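Local coordinates for protein cytosine-specific methyltransferase (Escherichia coli O157:H7 EDL933, PDB 3G7U) that probably methylates cytosine in DNA at carbon 5, taking the methyl group from S-adenosyl-L-methionine, at residues P71-I76 with Q111-L116; A22-K27 with G362-L367; R105-L110 with N137-D142. One frame throughout, in Å; residues are numbered along the deposited sequence.

All three contacts belong to the Rossmann-like methyltransferase core and differ in depth and chemistry. Contact 1 is the buried one, a parallel pairing of two strands of the central sheet, joined by backbone hydrogen bonds and apolar side chains. Contact 2 is partly buried and lies on one face of that sheet, where the C-terminal helix meets the turn leading into strand 25-30 through aromatic rings; Phe24 and Leu367 also pack on Phe114 of contact 1. Contact 3, also partly buried, packs helix 94-110 on the end of helix 129-140 and the loop after it, through two valines, a leucine and a bridging water. Contacts 2 and 3 do not touch.

Contact 1. Residues P71-I76 with Q111-L116; sequences PIDGII and QPLFFL
Gly74 offers its bare CA to the ring of Phe114, which fills the hollow left by the missing side chain. The CA sits over one face of the ring, toward its rim, 3.8 Å from the centroid, a CH-pi contact; a CB on Gly74 would run into CE2. Chi1 (79°) sets Phe114 CG between the backbone N and the carbonyl carbon; the ring reaches across to strand 74-77, and its CE1 meets Ile76 CG2 at 3.7 Å. That one methyl, supplied by isoleucine's beta-branch, also touches Leu116 CB. Strands 74-77 and 114-119 are adjacent parallel strands of the Rossmann-like methyltransferase sheet, joined through helix 94-110 in a beta-alpha-beta crossover. Within these segments backbone hydrogen bonds run from Phe114 N to Asp73 O (3.1 Å), Ile75 N to Phe114 O (3.1 Å) and Leu116 N to Ile75 O (3.0 Å). On the face carrying Ile75, its CD1 presses on Pro112 CG and CD, each 3.8 Å away, while Val107 and Leu110 of the crossover helix lie against Ile75. At the entry to the strands, Leu113 runs beside Asp73, CD1 to OD1 3.6 Å, while Asp73 OD2 accepts a hydrogen bond from Asn4 N.

Contact 2. Residues A22-K27 with G362-L367; sequences AGFDVK and GLYNLL
Phe24 and Tyr364 form the aromatic centre of this contact. The pair is T-shaped: the edge of Tyr364 is directed at the face of Phe24, with the planes at 89° and the centroids 5.4 Å apart. Tyr364 CD1 lies over the centre of the Phe24 ring. The CB of Tyr364 points toward the turn, and chi1 (-178°) carries CG on, anti to the backbone N, to where Ala22 O meets it; the two aromatic side chains pass one another, running opposite ways.

Backbone atoms of the turn gather over one face of the Tyr364 ring. Ala22 O stands over it toward the rim, 3.3 Å from CG, and Gly23 CA makes a CH-pi contact with the same ring, 4.2 Å from its centroid. Glycine suits this place twice over: its positive phi closes the preceding helix in a Schellman motif, and a CB there would strike Tyr364 CE1. Ala22 O also accepts a hydrogen bond from Lys361 NZ, so the carbonyl turned to the ring has a polar partner.

Apolar contacts complete the fit. Phe24 CZ reaches Tyr364 CB at 3.8 Å and Leu363 CB at 4.4 Å, while Leu367 CD1 comes to the edge of the Phe24 ring, 4.2 Å from CE1. Leucines suit the sheet-facing flank of the helix, where buried Leu363 and also Leu367 touch Phe114 of strand 114-119; Tyr364 lies at a partly exposed position. The arrangement belongs to the Rossmann-like fold of this family, whose C-terminal helix 353-367 here packs against the turn between helix 14-22 and strand 25-30.

Contact 3. Residues R105-L110 with N137-D142; sequences RLVSEL and NLVSGD
Val107 and Val139 meet through their CG1 methyls, 3.7 Å apart, with the two side chains crossing at about a right angle. Val107 CG1 stands anti to the backbone N (chi1 168°), which presents this methyl to the other helix. Leu138 adds a longer apolar arm, its CD1 resting on the backbone of Arg105, 3.8 Å from N.

Polar contacts run beside this apolar patch through a water. Ser108 OG is hydrogen-bonded to it at 3.0 Å. The water donates to Leu138 O at 2.6 Å and to Asp142 OD2 at 2.8 Å, although more acceptors lie in reach than it has protons; it thus links helix 94-110 to the last turn of helix 129-140 and to the loop residue Asp142. The small side chain of Ser108 suits a place so near the opposite backbone, where its CA comes within 5.7 Å of Val139 CA. Asp142 OD2 has a further partner in Gln111 NE2.

The charged pair belongs to helix 94-110 alone: Arg105 NH1 bridges to Glu109 OE2 (3.1 Å), one turn along, the oxygen lying in the guanidinium plane, while Arg105 NH2 binds Leu57 O.

Both helices pack on the sheet, Val107 touching Tyr143 and Val139 touching Ile145 of strand 143-152, while Leu106 and Leu110 face helix 59-66.

Contact 1. Residues P71-I76 with Q111-L116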
loop_
_atom_site.group_PDB
_atom_site.type_symbol
_atom_site.label_atom_id
_atom_site.label_comp_id
_atom_site.label_asym_id
_atom_site.label_seq_id
_atom_site.Cartn_x
_atom_site.Cartn_y
_atom_site.Cartn_z
ATOM N N PRO A 71 14.255 17.566 10.466
ATOM C CA PRO A 71 13.085 17.488 11.339
ATOM C C PRO A 71 12.243 16.314 10.841
ATOM O O PRO A 71 11.929 16.237 9.654
ATOM C CB PRO A 71 12.342 18.814 11.094
ATOM C CG PRO A 71 13.225 19.642 10.237
ATOM C CD PRO A 71 14.194 18.721 9.557
ATOM N N ILE A 72 11.976 15.373 11.727
ATOM C CA ILE A 72 11.130 14.242 11.357
ATOM C C ILE A 72 9.756 14.539 11.906
ATOM O O ILE A 72 9.504 14.381 13.088
ATOM C CB ILE A 72 11.754 12.901 11.815
ATOM C CG1 ILE A 72 13.064 12.676 11.046
ATOM C CG2 ILE A 72 10.803 11.717 11.527
ATOM C CD1 ILE A 72 14.131 11.933 11.857
ATOM N N ASP A 73 8.878 15.026 11.029
ATOM C CA ASP A 73 7.556 15.440 11.441
ATOM C C ASP A 73 6.641 14.249 11.626
ATOM O O ASP A 73 5.845 14.217 12.561
ATOM C CB ASP A 73 7.010 16.448 10.448
ATOM C CG ASP A 73 7.919 17.642 10.333
ATOM O OD1 ASP A 73 8.187 18.261 11.394
ATOM O OD2 ASP A 73 8.421 17.911 9.226
ATOM N N GLY A 74 6.808 13.222 10.801
ATOM C CA GLY A 74 5.980 12.021 10.997
ATOM C C GLY A 74 6.768 10.741 10.862
ATOM O O GLY A 74 7.657 10.685 10.035
ATOM N N ILE A 75 6.487 9.735 11.699
ATOM C CA ILE A 75 6.994 8.378 11.462
ATOM C C ILE A 75 5.772 7.502 11.096
ATOM O O ILE A 75 4.813 7.421 11.895
ATOM C CB ILE A 75 7.703 7.835 12.684
ATOM C CG1 ILE A 75 9.063 8.550 12.817
ATOM C CG2 ILE A 75 8.015 6.318 12.584
ATOM C CD1 ILE A 75 9.699 8.297 14.163
ATOM N N ILE A 76 5.804 6.917 9.892
ATOM C CA ILE A 76 4.689 6.085 9.430
ATOM C C ILE A 76 5.249 4.699 9.138
ATOM O O ILE A 76 6.451 4.542 8.930
ATOM C CB ILE A 76 3.961 6.716 8.226
ATOM C CG1 ILE A 76 4.823 6.664 6.971
ATOM C CG2 ILE A 76 3.532 8.210 8.576
ATOM C CD1 ILE A 76 4.242 7.351 5.719
ATOM N N GLN A 111 10.654 11.381 18.652
ATOM C CA GLN A 111 9.639 12.411 18.957
ATOM C C GLN A 111 9.055 13.157 17.742
ATOM O O GLN A 111 9.081 14.382 17.709
ATOM C CB GLN A 111 10.177 13.426 20.018
ATOM C CG GLN A 111 10.555 12.770 21.339
ATOM C CD GLN A 111 9.333 12.466 22.183
ATOM O OE1 GLN A 111 8.484 13.334 22.366
ATOM N NE2 GLN A 111 9.239 11.244 22.702
ATOM N N PRO A 112 8.488 12.428 16.744
ATOM C CA PRO A 112 7.873 13.147 15.650
ATOM C C PRO A 112 6.589 13.870 16.090
ATOM O O PRO A 112 6.048 13.531 17.150
ATOM C CB PRO A 112 7.462 12.008 14.694
ATOM C CG PRO A 112 7.251 10.824 15.593
ATOM C CD PRO A 112 8.379 10.963 16.580
ATOM N N LEU A 113 6.104 14.798 15.266
ATOM C CA LEU A 113 4.800 15.445 15.512
ATOM C C LEU A 113 3.678 14.407 15.532
ATOM O O LEU A 113 2.731 14.540 16.278
ATOM C CB LEU A 113 4.504 16.499 14.451
ATOM C CG LEU A 113 5.541 17.644 14.380
ATOM C CD1 LEU A 113 5.138 18.654 13.336
ATOM C CD2 LEU A 113 5.804 18.287 15.770
ATOM N N PHE A 114 3.806 13.356 14.727
ATOM C CA PHE A 114 2.786 12.295 14.751
ATOM C C PHE A 114 3.393 10.938 14.383
ATOM O O PHE A 114 4.503 10.865 13.815
ATOM C CB PHE A 114 1.637 12.676 13.806
ATOM C CG PHE A 114 1.926 12.437 12.350
ATOM C CD1 PHE A 114 1.557 11.234 11.749
ATOM C CD2 PHE A 114 2.513 13.422 11.557
ATOM C CE1 PHE A 114 1.813 10.997 10.403
ATOM C CE2 PHE A 114 2.765 13.204 10.196
ATOM C CZ PHE A 114 2.406 12.000 9.611
ATOM N N PHE A 115 2.692 9.858 14.739
ATOM C CA PHE A 115 3.007 8.550 14.156
ATOM C C PHE A 115 1.743 7.963 13.542
ATOM O O PHE A 115 0.620 8.297 13.961
ATOM C CB PHE A 115 3.628 7.584 15.166
ATOM C CG PHE A 115 2.709 7.147 16.277
ATOM C CD1 PHE A 115 1.851 6.035 16.116
ATOM C CD2 PHE A 115 2.721 7.806 17.503
ATOM C CE1 PHE A 115 1.037 5.611 17.136
ATOM C CE2 PHE A 115 1.910 7.379 18.529
ATOM C CZ PHE A 115 1.047 6.288 18.350
ATOM N N LEU A 116 1.940 7.138 12.527
ATOM C CA LEU A 116 0.819 6.349 11.976
ATOM C C LEU A 116 1.400 4.978 11.765
ATOM O O LEU A 116 2.361 4.811 10.984
ATOM C CB LEU A 116 0.333 6.941 10.658
ATOM C CG LEU A 116 -0.785 6.148 9.919
ATOM C CD1 LEU A 116 -1.629 7.081 9.122
ATOM C CD2 LEU A 116 -0.245 5.052 8.995
#

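Contact 2. Residues A22-K27 with G362-L367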
loop_
_atom_site.group_PDB
_atom_site.type_symbol
_atom_site.label_atom_id
_atom_site.label_comp_id
_atom_site.label_asym_id
_atom_site.label_seq_id
_atom_site.Cartn_x
_atom_site.Cartn_y
_atom_site.Cartn_z
ATOM N N ALA A 22 -0.779 13.082 -0.107
ATOM C CA ALA A 22 -1.359 13.883 0.960
ATOM C C ALA A 22 -0.560 15.146 1.240
ATOM O O ALA A 22 -1.042 15.999 1.968
ATOM C CB ALA A 22 -1.485 13.064 2.260
ATOM N N GLY A 23 0.645 15.261 0.683
ATOM C CA GLY A 23 1.447 16.485 0.824
ATOM C C GLY A 23 2.740 16.362 1.621
ATOM O O GLY A 23 3.524 17.308 1.652
ATOM N N PHE A 24 2.992 15.193 2.221
ATOM C CA PHE A 24 4.226 14.949 2.942
ATOM C C PHE A 24 5.390 14.674 2.009
ATOM O O PHE A 24 5.216 14.221 0.867
ATOM C CB PHE A 24 4.046 13.780 3.906
ATOM C CG PHE A 24 3.062 14.020 4.990
ATOM C CD1 PHE A 24 3.395 14.781 6.119
ATOM C CD2 PHE A 24 1.794 13.451 4.925
ATOM C CE1 PHE A 24 2.460 14.987 7.153
ATOM C CE2 PHE A 24 0.886 13.638 5.943
ATOM C CZ PHE A 24 1.206 14.409 7.067
ATOM N N ASP A 25 6.604 14.977 2.477
ATOM C CA ASP A 25 7.800 14.628 1.723
ATOM C C ASP A 25 8.297 13.334 2.351
ATOM O O ASP A 25 8.598 13.326 3.539
ATOM C CB ASP A 25 8.845 15.748 1.911
ATOM C CG ASP A 25 10.006 15.644 0.949
ATOM O OD1 ASP A 25 10.309 14.527 0.464
ATOM O OD2 ASP A 25 10.642 16.691 0.683
ATOM N N VAL A 26 8.377 12.247 1.587
ATOM C CA VAL A 26 8.821 10.945 2.145
ATOM C C VAL A 26 10.337 10.998 2.001
ATOM O O VAL A 26 10.874 10.862 0.896
ATOM C CB VAL A 26 8.255 9.737 1.368
ATOM C CG1 VAL A 26 8.889 8.391 1.871
ATOM C CG2 VAL A 26 6.709 9.718 1.504
ATOM N N LYS A 27 11.007 11.264 3.109
ATOM C CA LYS A 27 12.458 11.556 3.054
ATOM C C LYS A 27 13.300 10.286 3.094
ATOM O O LYS A 27 14.420 10.267 2.572
ATOM C CB LYS A 27 12.892 12.468 4.200
ATOM C CG LYS A 27 12.384 13.884 4.127
ATOM C CD LYS A 27 12.919 14.566 2.884
ATOM C CE LYS A 27 13.006 16.054 3.087
ATOM N NZ LYS A 27 13.292 16.758 1.821
ATOM N N GLY A 362 -5.805 13.845 6.134
ATOM C CA GLY A 362 -6.425 14.283 7.374
ATOM C C GLY A 362 -5.370 14.799 8.333
ATOM O O GLY A 362 -5.507 15.897 8.879
ATOM N N LEU A 363 -4.297 14.032 8.510
ATOM C CA LEU A 363 -3.178 14.443 9.353
ATOM C C LEU A 363 -2.445 15.660 8.807
ATOM O O LEU A 363 -2.055 16.516 9.589
ATOM C CB LEU A 363 -2.187 13.297 9.577
ATOM C CG LEU A 363 -2.689 12.245 10.551
ATOM C CD1 LEU A 363 -2.105 10.874 10.265
ATOM C CD2 LEU A 363 -2.378 12.709 11.965
ATOM N N TYR A 364 -2.249 15.737 7.490
ATOM C CA TYR A 364 -1.542 16.865 6.883
ATOM C C TYR A 364 -2.334 18.139 7.145
ATOM O O TYR A 364 -1.763 19.165 7.525
ATOM C CB TYR A 364 -1.398 16.678 5.381
ATOM C CG TYR A 364 -0.624 17.783 4.681
ATOM C CD1 TYR A 364 0.778 17.754 4.611
ATOM C CD2 TYR A 364 -1.293 18.841 4.057
ATOM C CE1 TYR A 364 1.489 18.777 3.946
ATOM C CE2 TYR A 364 -0.601 19.860 3.397
ATOM C CZ TYR A 364 0.781 19.817 3.342
ATOM O OH TYR A 364 1.451 20.824 2.682
ATOM N N ASN A 365 -3.645 18.059 6.924
ATOM C CA ASN A 365 -4.530 19.199 7.160
ATOM C C ASN A 365 -4.504 19.698 8.599
ATOM O O ASN A 365 -4.451 20.912 8.821
ATOM C CB ASN A 365 -5.944 18.894 6.703
ATOM C CG ASN A 365 -6.065 18.885 5.188
ATOM O OD1 ASN A 365 -5.215 19.429 4.477
ATOM N ND2 ASN A 365 -7.116 18.252 4.690
ATOM N N LEU A 366 -4.505 18.767 9.549
ATOM C CA LEU A 366 -4.354 19.083 10.976
ATOM C C LEU A 366 -3.070 19.858 11.274
ATOM O O LEU A 366 -3.063 20.789 12.079
ATOM C CB LEU A 366 -4.350 17.811 11.825
ATOM C CG LEU A 366 -5.639 17.267 12.447
ATOM C CD1 LEU A 366 -6.816 17.401 11.522
ATOM C CD2 LEU A 366 -5.448 15.823 12.883
ATOM N N LEU A 367 -1.985 19.476 10.624
ATOM C CA LEU A 367 -0.703 20.052 10.949
ATOM C C LEU A 367 -0.450 21.367 10.204
ATOM O O LEU A 367 0.582 22.012 10.414
ATOM C CB LEU A 367 0.414 19.024 10.726
ATOM C CG LEU A 367 0.310 17.680 11.474
ATOM C CD1 LEU A 367 1.238 16.666 10.816
ATOM C CD2 LEU A 367 0.574 17.747 12.981
#

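Contact 3. Residues R105-L110 with N137-D142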
loop_
_atom_site.group_PDB
_atom_site.type_symbol
_atom_site.label_atom_id
_atom_site.label_comp_id
_atom_site.label_asym_id
_atom_site.label_seq_id
_atom_site.Cartn_x
_atom_site.Cartn_y
_atom_site.Cartn_z
ATOM N N ARG A 105 9.661 2.132 19.825
ATOM C CA ARG A 105 10.900 2.673 20.426
ATOM C C ARG A 105 11.409 3.843 19.609
ATOM O O ARG A 105 11.770 4.889 20.154
ATOM C CB ARG A 105 11.961 1.586 20.592
ATOM C CG ARG A 105 13.308 2.108 21.058
ATOM C CD ARG A 105 14.362 0.995 21.160
ATOM N NE ARG A 105 14.598 0.271 19.896
ATOM C CZ ARG A 105 15.303 0.735 18.859
ATOM N NH1 ARG A 105 15.864 1.947 18.909
ATOM N NH2 ARG A 105 15.458 -0.011 17.757
ATOM N N LEU A 106 11.430 3.682 18.288
ATOM C CA LEU A 106 11.884 4.739 17.389
ATOM C C LEU A 106 11.012 5.963 17.442
ATOM O O LEU A 106 11.506 7.076 17.394
ATOM C CB LEU A 106 12.022 4.217 15.956
ATOM C CG LEU A 106 13.207 3.280 15.755
ATOM C CD1 LEU A 106 13.208 2.710 14.347
ATOM C CD2 LEU A 106 14.506 4.081 15.968
ATOM N N VAL A 107 9.699 5.785 17.526
ATOM C CA VAL A 107 8.819 6.931 17.694
ATOM C C VAL A 107 9.170 7.718 19.006
ATOM O O VAL A 107 9.209 8.956 19.038
ATOM C CB VAL A 107 7.330 6.502 17.702
ATOM C CG1 VAL A 107 6.460 7.652 18.168
ATOM C CG2 VAL A 107 6.894 6.025 16.284
ATOM N N SER A 108 9.403 6.963 20.056
ATOM C CA SER A 108 9.666 7.518 21.371
ATOM C C SER A 108 10.995 8.299 21.340
ATOM O O SER A 108 11.073 9.428 21.827
ATOM C CB SER A 108 9.780 6.375 22.368
ATOM O OG SER A 108 9.934 6.913 23.669
ATOM N N GLU A 109 12.004 7.690 20.714
ATOM C CA GLU A 109 13.350 8.282 20.612
ATOM C C GLU A 109 13.364 9.495 19.689
ATOM O O GLU A 109 14.045 10.494 19.950
ATOM C CB GLU A 109 14.340 7.225 20.115
ATOM C CG GLU A 109 14.635 6.063 21.085
ATOM C CD GLU A 109 15.599 5.085 20.479
ATOM O OE1 GLU A 109 16.015 5.364 19.336
ATOM O OE2 GLU A 109 15.974 4.072 21.116
ATOM N N LEU A 110 12.629 9.427 18.578
ATOM C CA LEU A 110 12.663 10.514 17.613
ATOM C C LEU A 110 11.690 11.643 17.861
ATOM O O LEU A 110 11.878 12.739 17.323
ATOM C CB LEU A 110 12.512 10.012 16.176
ATOM C CG LEU A 110 13.726 9.273 15.580
ATOM C CD1 LEU A 110 13.360 8.445 14.345
ATOM C CD2 LEU A 110 14.805 10.310 15.229
ATOM N N ASN A 137 2.666 2.397 26.252
ATOM C CA ASN A 137 3.429 3.008 27.340
ATOM C C ASN A 137 4.613 3.847 26.898
ATOM O O ASN A 137 4.928 4.839 27.546
ATOM C CB ASN A 137 3.965 1.939 28.299
ATOM C CG ASN A 137 2.897 1.359 29.197
ATOM O OD1 ASN A 137 1.800 1.911 29.327
ATOM N ND2 ASN A 137 3.211 0.226 29.822
ATOM N N LEU A 138 5.277 3.432 25.821
ATOM C CA LEU A 138 6.472 4.111 25.323
ATOM C C LEU A 138 6.110 5.450 24.769
ATOM O O LEU A 138 6.946 6.378 24.726
ATOM C CB LEU A 138 7.159 3.305 24.221
ATOM C CG LEU A 138 8.104 2.191 24.629
ATOM C CD1 LEU A 138 8.652 1.500 23.401
ATOM C CD2 LEU A 138 9.236 2.753 25.473
ATOM N N VAL A 139 4.861 5.572 24.334
ATOM C CA VAL A 139 4.438 6.783 23.647
ATOM C C VAL A 139 3.353 7.590 24.361
ATOM O O VAL A 139 3.160 8.741 24.040
ATOM C CB VAL A 139 4.078 6.537 22.132
ATOM C CG1 VAL A 139 5.313 6.121 21.355
ATOM C CG2 VAL A 139 3.010 5.486 21.971
ATOM N N SER A 140 2.656 6.997 25.324
ATOM C CA SER A 140 1.458 7.652 25.916
ATOM C C SER A 140 1.783 8.865 26.762
ATOM O O SER A 140 0.919 9.717 26.959
ATOM C CB SER A 140 0.623 6.684 26.766
ATOM O OG SER A 140 1.447 6.012 27.704
ATOM N N GLY A 141 3.026 8.921 27.255
ATOM C CA GLY A 141 3.552 10.098 27.930
ATOM C C GLY A 141 3.578 11.330 27.055
ATOM O O GLY A 141 3.226 12.413 27.518
ATOM N N ASP A 142 3.954 11.174 25.782
ATOM C CA ASP A 142 4.163 12.313 24.900
ATOM C C ASP A 142 3.121 12.482 23.806
ATOM O O ASP A 142 3.073 13.506 23.113
ATOM C CB ASP A 142 5.555 12.189 24.277
ATOM C CG ASP A 142 6.657 12.155 25.330
ATOM O OD1 ASP A 142 6.759 13.131 26.109
ATOM O OD2 ASP A 142 7.408 11.154 25.375
HETATM O O HOH W 1 7.574 8.790 23.961
#